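Uncharacterized protein YobA (Bacillus subtilis subsp. subtilis str. 168, PDB 4QY7) is of unknown function but is probably exported, and adopts an OB-fold as a member of the DUF3221 family. Local coordinates at residues N36-E39 with G40-M43. Sequence-based numbering, arbitrary orientation. Where two conformers were deposited one is given.
Sequences NLSE and GQLM
Ser38 and Gln41 hold each other in two directions at the start of helix 39-45. The backbone N of Gln41 donates to Ser38 OG at 3.0 Å. In return Ser38 N donates to Gln41 OE1 at 2.9 Å. This return bond is nearly straight, 172° at the hydrogen, and meets a lone pair of OE1 in the amide plane. With chi1 at 67°, Ser38 OG sits between its own backbone N and carbonyl carbon, which places it where the N-H of Gln41 can reach it. The Gln41 chain runs extended beyond CG, back past the serine, and OG rests against its CG. A weak bond also links Ser38 OG to Gln41 OE1. This is a capping box with Ser38 as N-cap, and it ties the loop after strand 20-24 to the first turn of the helix, at the edge of the OB-fold. Regular helix bonds follow at once, from Leu42 N to Ser38 O and from Met43 N to Glu39 O, both 2.9 Å. This polar network is the tight part of the contact.

The apolar pair on the buried side is wider, with Leu37 CD1 and Leu42 CD2 4.1 Å apart. Leu37 CD2 lies 3.6 Å from Gln41 OE1, its side chain crossing that of Gln41 at about a right angle. Leu42 is buried and also touches Val14 and Leu15 of strand 7-16. Replacing Leu42 by an alanine is likely to leave Leu37 CD1 without its methyl partner and open a gap against that strand. Glu39 touches Ile22 of strand 20-24.

The end of the exposed Gln41 is on the looser, solvent side. There a water lies 2.6 Å from Gln41 OE1 and bonds more weakly to Asn36 O.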
loop_
_atom_site.group_PDB
_atom_site.type_symbol
_atom_site.label_atom_id
_atom_site.label_comp_id
_atom_site.label_asym_id
_atom_site.label_seq_id
_atom_site.Cartn_x
_atom_site.Cartn_y
_atom_site.Cartn_z
ATOM N N ASN A 36 4.024 -11.404 -11.087
ATOM C CA ASN A 36 3.118 -12.220 -11.904
ATOM C C ASN A 36 2.227 -13.043 -10.973
ATOM O O ASN A 36 1.458 -13.873 -11.450
ATOM C CB ASN A 36 3.870 -13.081 -12.925
ATOM C CG ASN A 36 4.788 -14.136 -12.359
ATOM O OD1 ASN A 36 4.456 -14.818 -11.372
ATOM N ND2 ASN A 36 5.921 -14.381 -13.044
ATOM N N LEU A 37 2.311 -12.821 -9.643
ATOM C CA LEU A 37 1.484 -13.578 -8.718
ATOM C C LEU A 37 0.095 -12.996 -8.654
ATOM O O LEU A 37 -0.092 -11.777 -8.779
ATOM C CB LEU A 37 2.096 -13.566 -7.308
ATOM C CG LEU A 37 3.452 -14.257 -7.161
ATOM C CD1 LEU A 37 4.016 -14.054 -5.770
ATOM C CD2 LEU A 37 3.349 -15.744 -7.455
ATOM N N SER A 38 -0.888 -13.861 -8.404
ATOM C CA SER A 38 -2.255 -13.396 -8.219
ATOM C C SER A 38 -2.383 -12.754 -6.856
ATOM O O SER A 38 -1.526 -12.946 -5.980
ATOM C CB SER A 38 -3.242 -14.558 -8.322
ATOM O OG SER A 38 -3.054 -15.439 -7.223
ATOM N N GLU A 39 -3.481 -12.042 -6.634
ATOM C CA GLU A 39 -3.722 -11.474 -5.323
ATOM C C GLU A 39 -3.749 -12.582 -4.262
ATOM O O GLU A 39 -3.142 -12.410 -3.216
ATOM C CB GLU A 39 -5.029 -10.680 -5.318
ATOM C CG GLU A 39 -5.282 -10.059 -3.958
ATOM C CD GLU A 39 -6.393 -9.040 -3.926
ATOM O OE1 GLU A 39 -6.784 -8.526 -4.999
ATOM O OE2 GLU A 39 -6.817 -8.699 -2.801
ATOM N N GLY A 40 -4.383 -13.725 -4.563
ATOM C CA GLY A 40 -4.425 -14.858 -3.642
ATOM C C GLY A 40 -3.049 -15.391 -3.299
ATOM O O GLY A 40 -2.761 -15.711 -2.144
ATOM N N GLN A 41 -2.176 -15.483 -4.304
ATOM C CA GLN A 41 -0.812 -15.970 -4.095
ATOM C C GLN A 41 0.006 -14.986 -3.286
ATOM O O GLN A 41 0.844 -15.414 -2.478
ATOM C CB GLN A 41 -0.129 -16.215 -5.431
ATOM C CG GLN A 41 -0.618 -17.485 -6.128
ATOM C CD GLN A 41 -0.032 -17.626 -7.505
ATOM O OE1 GLN A 41 -0.049 -16.685 -8.312
ATOM N NE2 GLN A 41 0.502 -18.808 -7.820
ATOM N N LEU A 42 -0.187 -13.666 -3.536
ATOM C CA LEU A 42 0.497 -12.642 -2.739
ATOM C C LEU A 42 0.049 -12.723 -1.298
ATOM O O LEU A 42 0.900 -12.600 -0.415
ATOM C CB LEU A 42 0.200 -11.221 -3.246
ATOM C CG LEU A 42 0.826 -10.838 -4.567
ATOM C CD1 LEU A 42 0.159 -9.618 -5.112
ATOM C CD2 LEU A 42 2.346 -10.599 -4.437
HETATM N N MSE A 43 -1.292 -12.931 -1.066
HETATM C CA MSE A 43 -1.835 -13.043 0.298
HETATM C C MSE A 43 -1.147 -14.183 1.050
HETATM O O MSE A 43 -0.843 -14.037 2.237
HETATM C CB MSE A 43 -3.364 -13.248 0.284
HETATM C CG MSE A 43 -4.141 -12.060 -0.285
HETATM SE SE MSE A 43 -4.069 -10.502 0.825
HETATM C CE MSE A 43 -4.185 -9.140 -0.488
HETATM O O HOH W 1 -0.242 -16.772 -10.898
#